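PDB 2GX8: NIF3-related protein from Bacillus cereus, which is of unknown function but belongs to the Nif3 family, holds a dimetal site occupied by zinc, and carries an inserted domain that is probably regulatory. Local coordinates for residues 39-44 with 372-377; 175-180 with 195-200; 279-284 with 349-354. All coordinates share one frame; numbering follows the deposited sequence.

Interaction 1: 39-44 with 372-377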
loop_
_atom_site.group_PDB
_atom_site.type_symbol
_atom_site.label_atom_id
_atom_site.label_comp_id
_atom_site.label_asym_id
_atom_site.label_seq_id
_atom_site.Cartn_x
_atom_site.Cartn_y
_atom_site.Cartn_z
ATOM N N GLU C 39 -31.852 -17.051 -2.422
ATOM C CA GLU C 39 -31.391 -15.715 -2.084
ATOM C C GLU C 39 -32.452 -14.859 -1.400
ATOM O O GLU C 39 -32.124 -13.824 -0.829
ATOM C CB GLU C 39 -30.792 -15.022 -3.312
ATOM C CG GLU C 39 -29.469 -15.655 -3.723
ATOM C CD GLU C 39 -28.891 -15.146 -5.030
ATOM O OE1 GLU C 39 -27.893 -15.754 -5.485
ATOM O OE2 GLU C 39 -29.424 -14.175 -5.628
ATOM N N SER C 40 -33.707 -15.295 -1.440
ATOM C CA SER C 40 -34.761 -14.581 -0.736
ATOM C C SER C 40 -34.534 -14.767 0.772
ATOM O O SER C 40 -34.842 -13.884 1.582
ATOM C CB SER C 40 -36.143 -15.105 -1.140
ATOM O OG SER C 40 -36.345 -16.447 -0.714
ATOM N N MET C 41 -33.976 -15.918 1.136
ATOM C CA MET C 41 -33.697 -16.239 2.525
ATOM C C MET C 41 -32.272 -15.826 2.911
ATOM O O MET C 41 -31.999 -15.489 4.057
ATOM C CB MET C 41 -33.859 -17.744 2.754
ATOM C CG MET C 41 -35.187 -18.334 2.288
ATOM S SD MET C 41 -35.344 -20.102 2.657
ATOM C CE MET C 41 -34.072 -20.850 1.644
ATOM N N TYR C 42 -31.361 -15.847 1.950
ATOM C CA TYR C 42 -29.972 -15.519 2.228
ATOM C C TYR C 42 -29.435 -14.526 1.211
ATOM O O TYR C 42 -28.640 -14.913 0.346
ATOM C CB TYR C 42 -29.125 -16.809 2.224
ATOM C CG TYR C 42 -29.556 -17.787 3.298
ATOM C CD1 TYR C 42 -30.425 -18.850 3.018
ATOM C CD2 TYR C 42 -29.118 -17.626 4.601
ATOM C CE1 TYR C 42 -30.840 -19.718 4.017
ATOM C CE2 TYR C 42 -29.516 -18.476 5.600
ATOM C CZ TYR C 42 -30.368 -19.521 5.314
ATOM O OH TYR C 42 -30.743 -20.347 6.359
ATOM N N PRO C 43 -29.867 -13.247 1.301
ATOM C CA PRO C 43 -29.413 -12.236 0.336
ATOM C C PRO C 43 -27.904 -11.963 0.325
ATOM O O PRO C 43 -27.255 -12.042 1.368
ATOM C CB PRO C 43 -30.198 -10.980 0.734
ATOM C CG PRO C 43 -30.674 -11.229 2.098
ATOM C CD PRO C 43 -30.826 -12.689 2.271
ATOM N N LYS C 44 -27.373 -11.634 -0.858
ATOM C CA LYS C 44 -25.935 -11.375 -1.070
ATOM C C LYS C 44 -25.367 -10.120 -0.388
ATOM O O LYS C 44 -24.159 -10.020 -0.206
ATOM C CB LYS C 44 -25.607 -11.355 -2.573
ATOM C CG LYS C 44 -25.635 -12.717 -3.265
ATOM C CD LYS C 44 -25.521 -12.545 -4.781
ATOM C CE LYS C 44 -25.352 -13.882 -5.479
ATOM N NZ LYS C 44 -25.581 -13.820 -6.973
ATOM N N GLN C 372 -36.597 -26.640 0.593
ATOM C CA GLN C 372 -37.659 -27.546 0.136
ATOM C C GLN C 372 -39.019 -26.870 0.334
ATOM O O GLN C 372 -39.897 -26.952 -0.512
ATOM C CB GLN C 372 -37.646 -28.847 0.927
ATOM C CG GLN C 372 -38.548 -29.919 0.359
ATOM C CD GLN C 372 -38.010 -30.520 -0.929
ATOM O OE1 GLN C 372 -38.590 -30.333 -2.002
ATOM N NE2 GLN C 372 -36.879 -31.220 -0.834
ATOM N N GLU C 373 -39.171 -26.195 1.466
ATOM C CA GLU C 373 -40.383 -25.478 1.848
ATOM C C GLU C 373 -40.751 -24.395 0.812
ATOM O O GLU C 373 -41.922 -24.264 0.437
ATOM C CB GLU C 373 -40.132 -24.884 3.239
ATOM C CG GLU C 373 -41.312 -24.455 4.074
ATOM C CD GLU C 373 -40.920 -24.181 5.537
ATOM O OE1 GLU C 373 -39.860 -24.664 6.011
ATOM O OE2 GLU C 373 -41.698 -23.488 6.223
ATOM N N LYS C 374 -39.755 -23.643 0.335
ATOM C CA LYS C 374 -39.966 -22.581 -0.665
ATOM C C LYS C 374 -40.320 -23.124 -2.047
ATOM O O LYS C 374 -41.154 -22.557 -2.747
ATOM C CB LYS C 374 -38.720 -21.697 -0.808
ATOM C CG LYS C 374 -38.249 -20.981 0.469
ATOM C CD LYS C 374 -39.092 -19.765 0.869
ATOM C CE LYS C 374 -38.906 -18.629 -0.122
ATOM N NZ LYS C 374 -39.521 -17.372 0.363
ATOM N N VAL C 375 -39.668 -24.212 -2.445
ATOM C CA VAL C 375 -39.915 -24.791 -3.762
ATOM C C VAL C 375 -41.241 -25.533 -3.774
ATOM O O VAL C 375 -41.818 -25.751 -4.844
ATOM C CB VAL C 375 -38.721 -25.681 -4.304
ATOM C CG1 VAL C 375 -37.407 -24.947 -4.152
ATOM C CG2 VAL C 375 -38.628 -27.045 -3.621
ATOM N N ASP C 376 -41.727 -25.915 -2.593
ATOM C CA ASP C 376 -43.024 -26.594 -2.494
ATOM C C ASP C 376 -44.145 -25.564 -2.510
ATOM O O ASP C 376 -45.214 -25.806 -3.083
ATOM C CB ASP C 376 -43.108 -27.509 -1.268
ATOM C CG ASP C 376 -42.113 -28.662 -1.336
ATOM O OD1 ASP C 376 -41.446 -28.810 -2.385
ATOM O OD2 ASP C 376 -41.970 -29.405 -0.337
ATOM N N ALA C 377 -43.876 -24.407 -1.904
ATOM C CA ALA C 377 -44.826 -23.297 -1.884
ATOM C C ALA C 377 -45.053 -22.753 -3.306
ATOM O O ALA C 377 -46.100 -22.169 -3.601
ATOM C CB ALA C 377 -44.341 -22.183 -0.940
#

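Interaction 2: 175-180 with 195-200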
loop_
_atom_site.group_PDB
_atom_site.type_symbol
_atom_site.label_atom_id
_atom_site.label_comp_id
_atom_site.label_asym_id
_atom_site.label_seq_id
_atom_site.Cartn_x
_atom_site.Cartn_y
_atom_site.Cartn_z
ATOM N N GLU C 175 -56.349 2.132 -1.369
ATOM C CA GLU C 175 -55.808 1.180 -2.308
ATOM C C GLU C 175 -54.263 1.250 -2.316
ATOM O O GLU C 175 -53.589 0.223 -2.374
ATOM C CB GLU C 175 -56.398 1.524 -3.670
ATOM C CG GLU C 175 -56.071 0.588 -4.789
ATOM C CD GLU C 175 -56.849 0.922 -6.056
ATOM O OE1 GLU C 175 -57.854 1.694 -5.975
ATOM O OE2 GLU C 175 -56.453 0.400 -7.130
ATOM N N VAL C 176 -53.719 2.465 -2.217
ATOM C CA VAL C 176 -52.253 2.696 -2.202
ATOM C C VAL C 176 -51.605 2.248 -0.889
ATOM O O VAL C 176 -50.511 1.710 -0.907
ATOM C CB VAL C 176 -51.895 4.145 -2.624
ATOM C CG1 VAL C 176 -50.426 4.493 -2.386
ATOM C CG2 VAL C 176 -52.227 4.316 -4.094
ATOM N N ARG C 177 -52.289 2.441 0.239
ATOM C CA ARG C 177 -51.801 1.932 1.524
ATOM C C ARG C 177 -51.725 0.396 1.503
ATOM O O ARG C 177 -50.763 -0.185 2.027
ATOM C CB ARG C 177 -52.731 2.305 2.670
ATOM C CG ARG C 177 -52.866 3.751 2.958
ATOM C CD ARG C 177 -53.774 3.908 4.142
ATOM N NE ARG C 177 -54.171 5.293 4.321
ATOM C CZ ARG C 177 -55.375 5.786 4.033
ATOM N NH1 ARG C 177 -56.345 4.991 3.586
ATOM N NH2 ARG C 177 -55.623 7.081 4.239
ATOM N N LYS C 178 -52.741 -0.251 0.916
ATOM C CA LYS C 178 -52.800 -1.711 0.871
ATOM C C LYS C 178 -51.645 -2.254 0.062
ATOM O O LYS C 178 -51.027 -3.231 0.449
ATOM C CB LYS C 178 -54.118 -2.197 0.267
ATOM C CG LYS C 178 -54.312 -3.709 0.366
ATOM C CD LYS C 178 -55.578 -4.164 -0.336
ATOM C CE LYS C 178 -55.879 -5.639 -0.062
ATOM N NZ LYS C 178 -54.868 -6.582 -0.618
ATOM N N ALA C 179 -51.368 -1.596 -1.060
ATOM C CA ALA C 179 -50.305 -1.980 -1.974
ATOM C C ALA C 179 -48.949 -1.860 -1.315
ATOM O O ALA C 179 -48.097 -2.705 -1.493
ATOM C CB ALA C 179 -50.357 -1.117 -3.206
ATOM N N LEU C 180 -48.747 -0.783 -0.571
ATOM C CA LEU C 180 -47.495 -0.565 0.144
ATOM C C LEU C 180 -47.281 -1.637 1.201
ATOM O O LEU C 180 -46.199 -2.207 1.303
ATOM C CB LEU C 180 -47.501 0.806 0.798
ATOM C CG LEU C 180 -47.277 2.037 -0.080
ATOM C CD1 LEU C 180 -47.505 3.267 0.750
ATOM C CD2 LEU C 180 -45.872 2.075 -0.659
ATOM N N THR C 195 -48.527 2.678 8.422
ATOM C CA THR C 195 -48.558 3.869 7.590
ATOM C C THR C 195 -49.126 5.031 8.398
ATOM O O THR C 195 -49.783 4.844 9.447
ATOM C CB THR C 195 -49.496 3.732 6.339
ATOM O OG1 THR C 195 -50.873 3.728 6.752
ATOM C CG2 THR C 195 -49.211 2.477 5.524
ATOM N N PHE C 196 -48.875 6.234 7.889
ATOM C CA PHE C 196 -49.476 7.440 8.446
ATOM C C PHE C 196 -49.961 8.307 7.301
ATOM O O PHE C 196 -49.223 8.562 6.354
ATOM C CB PHE C 196 -48.521 8.229 9.348
ATOM C CG PHE C 196 -49.138 9.481 9.906
ATOM C CD1 PHE C 196 -49.977 9.421 10.996
ATOM C CD2 PHE C 196 -48.881 10.722 9.330
ATOM C CE1 PHE C 196 -50.561 10.567 11.505
ATOM C CE2 PHE C 196 -49.477 11.880 9.847
ATOM C CZ PHE C 196 -50.314 11.788 10.929
ATOM N N SER C 197 -51.200 8.761 7.409
ATOM C CA SER C 197 -51.821 9.585 6.388
ATOM C C SER C 197 -52.440 10.844 6.989
ATOM O O SER C 197 -53.140 10.792 8.012
ATOM C CB SER C 197 -52.945 8.815 5.672
ATOM O OG SER C 197 -52.492 7.619 5.066
ATOM N N SER C 198 -52.194 11.968 6.318
ATOM C CA SER C 198 -52.770 13.255 6.695
ATOM C C SER C 198 -53.247 13.939 5.424
ATOM O O SER C 198 -52.731 13.699 4.342
ATOM C CB SER C 198 -51.761 14.137 7.443
ATOM O OG SER C 198 -50.601 14.334 6.656
ATOM N N GLU C 199 -54.269 14.766 5.559
ATOM C CA GLU C 199 -54.781 15.465 4.407
ATOM C C GLU C 199 -54.184 16.849 4.270
ATOM O O GLU C 199 -53.848 17.493 5.252
ATOM C CB GLU C 199 -56.297 15.532 4.460
ATOM C CG GLU C 199 -56.907 14.168 4.290
ATOM C CD GLU C 199 -58.404 14.183 4.379
ATOM O OE1 GLU C 199 -58.947 14.923 5.237
ATOM O OE2 GLU C 199 -59.038 13.431 3.598
ATOM N N GLY C 200 -54.043 17.283 3.030
ATOM C CA GLY C 200 -53.543 18.594 2.749
ATOM C C GLY C 200 -53.845 18.963 1.326
ATOM O O GLY C 200 -54.628 18.301 0.646
#

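Interaction 3: 279-284 with 349-354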
loop_
_atom_site.group_PDB
_atom_site.type_symbol
_atom_site.label_atom_id
_atom_site.label_comp_id
_atom_site.label_asym_id
_atom_site.label_seq_id
_atom_site.Cartn_x
_atom_site.Cartn_y
_atom_site.Cartn_z
ATOM N N MET C 279 -24.703 -24.931 34.630
ATOM C CA MET C 279 -23.864 -26.111 34.559
ATOM C C MET C 279 -22.428 -25.666 34.733
ATOM O O MET C 279 -22.120 -24.464 34.607
ATOM C CB MET C 279 -23.859 -26.691 33.143
ATOM C CG MET C 279 -25.172 -26.982 32.499
ATOM S SD MET C 279 -24.747 -27.635 30.898
ATOM C CE MET C 279 -26.385 -27.811 30.183
ATOM N N THR C 280 -21.544 -26.649 34.941
ATOM C CA THR C 280 -20.119 -26.371 34.985
ATOM C C THR C 280 -19.651 -26.395 33.535
ATOM O O THR C 280 -20.405 -26.820 32.649
ATOM C CB THR C 280 -19.316 -27.402 35.824
ATOM O OG1 THR C 280 -19.334 -28.687 35.190
ATOM C CG2 THR C 280 -19.878 -27.518 37.269
ATOM N N LEU C 281 -18.421 -25.943 33.288
ATOM C CA LEU C 281 -17.872 -25.923 31.946
ATOM C C LEU C 281 -17.729 -27.369 31.481
ATOM O O LEU C 281 -18.094 -27.695 30.370
ATOM C CB LEU C 281 -16.525 -25.203 31.959
ATOM C CG LEU C 281 -15.740 -25.026 30.672
ATOM C CD1 LEU C 281 -16.540 -24.344 29.562
ATOM C CD2 LEU C 281 -14.479 -24.242 30.997
ATOM N N GLY C 282 -17.254 -28.243 32.373
ATOM C CA GLY C 282 -17.085 -29.675 32.084
ATOM C C GLY C 282 -18.332 -30.365 31.555
ATOM O O GLY C 282 -18.245 -31.125 30.589
ATOM N N GLN C 283 -19.484 -30.113 32.186
ATOM C CA GLN C 283 -20.753 -30.673 31.691
ATOM C C GLN C 283 -21.373 -29.894 30.544
ATOM O O GLN C 283 -22.158 -30.447 29.773
ATOM C CB GLN C 283 -21.779 -30.845 32.786
ATOM C CG GLN C 283 -21.823 -29.721 33.728
ATOM C CD GLN C 283 -22.707 -30.034 34.906
ATOM O OE1 GLN C 283 -23.938 -30.091 34.780
ATOM N NE2 GLN C 283 -22.088 -30.229 36.067
ATOM N N PHE C 284 -21.057 -28.610 30.443
ATOM C CA PHE C 284 -21.512 -27.881 29.298
ATOM C C PHE C 284 -20.818 -28.449 28.073
ATOM O O PHE C 284 -21.457 -28.708 27.066
ATOM C CB PHE C 284 -21.277 -26.390 29.414
ATOM C CG PHE C 284 -21.586 -25.662 28.143
ATOM C CD1 PHE C 284 -22.898 -25.576 27.686
ATOM C CD2 PHE C 284 -20.565 -25.086 27.391
ATOM C CE1 PHE C 284 -23.191 -24.923 26.504
ATOM C CE2 PHE C 284 -20.839 -24.416 26.196
ATOM C CZ PHE C 284 -22.147 -24.336 25.744
ATOM N N GLY C 349 -10.955 -13.904 30.930
ATOM C CA GLY C 349 -11.805 -14.637 31.868
ATOM C C GLY C 349 -12.922 -15.341 31.093
ATOM O O GLY C 349 -13.986 -15.594 31.636
ATOM N N LEU C 350 -12.671 -15.660 29.814
ATOM C CA LEU C 350 -13.652 -16.322 28.958
ATOM C C LEU C 350 -13.356 -17.810 28.740
ATOM O O LEU C 350 -12.262 -18.182 28.290
ATOM C CB LEU C 350 -13.696 -15.627 27.586
ATOM C CG LEU C 350 -14.673 -16.163 26.546
ATOM C CD1 LEU C 350 -16.107 -15.837 26.922
ATOM C CD2 LEU C 350 -14.338 -15.555 25.188
ATOM N N ASN C 351 -14.331 -18.664 29.033
ATOM C CA ASN C 351 -14.176 -20.073 28.789
ATOM C C ASN C 351 -14.478 -20.347 27.329
ATOM O O ASN C 351 -15.151 -19.552 26.676
ATOM C CB ASN C 351 -15.123 -20.848 29.665
ATOM C CG ASN C 351 -14.811 -20.680 31.123
ATOM O OD1 ASN C 351 -13.679 -20.351 31.503
ATOM N ND2 ASN C 351 -15.791 -20.931 31.950
ATOM N N ILE C 352 -13.980 -21.467 26.823
ATOM C CA ILE C 352 -14.170 -21.798 25.435
ATOM C C ILE C 352 -14.379 -23.271 25.287
ATOM O O ILE C 352 -13.773 -24.051 25.995
ATOM C CB ILE C 352 -12.914 -21.426 24.587
ATOM C CG1 ILE C 352 -12.458 -19.998 24.922
ATOM C CG2 ILE C 352 -13.143 -21.666 23.085
ATOM C CD1 ILE C 352 -12.259 -19.152 23.766
ATOM N N VAL C 353 -15.292 -23.644 24.405
ATOM C CA VAL C 353 -15.421 -25.027 24.006
ATOM C C VAL C 353 -15.286 -24.990 22.479
ATOM O O VAL C 353 -15.987 -24.254 21.844
ATOM C CB VAL C 353 -16.753 -25.629 24.365
ATOM C CG1 VAL C 353 -16.784 -27.026 23.842
ATOM C CG2 VAL C 353 -16.970 -25.622 25.943
ATOM N N ASP C 354 -14.391 -25.791 21.918
ATOM C CA ASP C 354 -14.121 -25.827 20.475
ATOM C C ASP C 354 -14.532 -27.209 20.018
ATOM O O ASP C 354 -13.773 -28.163 20.142
ATOM C CB ASP C 354 -12.626 -25.604 20.206
ATOM C CG ASP C 354 -12.266 -25.577 18.731
ATOM O OD1 ASP C 354 -13.095 -25.935 17.872
ATOM O OD2 ASP C 354 -11.124 -25.159 18.399
#

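Interaction 1: 39-44 with 372-377
K374 reaches out from helix 362-377 to meet S40 and M41 of the loop at 39-44, and its long side chain shows how one lysine passes an apolar neighbour with its inner methylenes and a hydroxyl with its outer atoms. From CB, which points toward the loop, the chain first reaches CG, and here it meets sulfur: CG of K374 lies 3.7 Å from SD of M41. The next methylene, CD of K374, is still beside the thioether, 4.2 Å from M41 SD, but the chain has begun to turn away. It bends twice, at chi2 (-76°) and again at chi3 (-69°), and this folding carries the tip from the methionine over to the serine. CE of K374 then comes within 3.4 Å of OG of S40, and the terminal NZ stands 3.5 Å from that same S40 OG.

The serine hydroxyl has its stronger partner within its own part of the chain: OG of S40 is hydrogen-bonded to the carbonyl oxygen of L37, in the last turn of helix 31-38. M41 runs past the lysine in the opposite direction, and its side chain also rests on Q370 and L371 of the same helix.

Nearby, Y42 adds a polar tie of its own through the hydrogen bond between its OH and NE2 of Q370. The contact lies at the surface, where the loop leading from helix 31-38 toward strand 54-56 passes alongside the last turns of helix 362-377, with helix 128-132 close by against the ring of Y42.

Interaction 2: 175-180 with 195-200
R177 and S197 form the close part of this contact, with T195 beside the shaft of the arginine. The side chain of R177 leaves helix 170-182 with CG next to the backbone N (chi1 -64°) and runs extended from CG to NE, a course that brings one edge of the guanidinium to the serine. OG of S197 sits at that edge, near the plane, 3.0 Å from NE of R177 and 3.3 Å from NH2. The methylene follows the hydroxyl: CB of S197 lies in the guanidinium plane, 3.5 Å from NH2 of R177.

This is a helix packed on a beta-sheet. Strand 194-206 pairs antiparallel with strand 221-233, as the backbone bonds of F196 with E229 and S198 with R227 attest, and on its other edge T195, F196 and S197 pair antiparallel with a strand of the second subunit, which carries the sheet across the interface. F196 points away from the helix, and its ring meets that of F167 of the second subunit.

The contact is looser at T195. Its OG1 comes no nearer to R177 than 3.9 Å, to CD, and the two side chains cross at about a right angle; this hydroxyl is engaged instead by OG1 of T203 of the second subunit. R177 is partly exposed, and its NH1 makes a salt bridge with E174 of its own helix, which would help fix the rotation of the guanidinium. K178, one residue on, points away from the sheet, exposed and salt-bridged to D182.

Interaction 3: 279-284 with 349-354
L281 rests both its methyls on N351 of strand 351-354, CD2 on the carboxamide and CD1 on CB, and CD1 alone goes on to V353. With chi1 at -179° its CG stands opposite the backbone N, sending the branch from the first turn of helix 281-292 out over the strand; chi2 of 55° then parts the methyls. CD2 of L281 meets the carboxamide of N351, 3.6 Å from its CG, while CD1 of L281 lies 3.8 Å from N351 CB and 3.9 Å from V353 CG2. The leucine therefore bridges two strand residues that project from the same side, N351 by its CB and amide, V353 by its CG2 methyl.

In V353 it is CG2, not CG1, that faces the helix, and this one methyl is shared: besides L281 it touches the ring of F284, at 3.9 Å from CD2. The approach to that ring is oblique. One helical turn on from T280, the ring of F284 also rests on V331 and V333 of strand 331-335.

The start of the helix is secured by T280 at the N-cap, whose OG1 accepts a weak bond from the backbone N of Q283 and a second one, bent to 136°, from Q283 NE2. At the other segment G349, with positive phi, is the C-prime residue of a Schellman motif ending helix 339-348, from which the chain turns into the strand. The whole is a helix packed by its apolar face on a mixed beta-sheet, in which strand 351-354 lies between the parallel strand 331-335 and the antiparallel strand 298-300, an alpha/beta layer arrangement.

In the fold
The three contacts differ in burial and chemistry as they differ in place. Interaction 1 is a surface contact between a loop and a helix, mixing a lysine shaft with sulfur and a hydroxyl. Interactions 2 and 3 are buried and set helices against different parts of one branched, curled sheet, about 53 Å apart between centres: interaction 2 is polar and adjoins a subunit interface, interaction 3 chiefly apolar and touched by no other chain. Interactions 1 and 3 are linked by sequence, for strand 351-354 is followed by helix 362-377, and between 354 and 362 lie H357 and E360, ligands of the zinc ions.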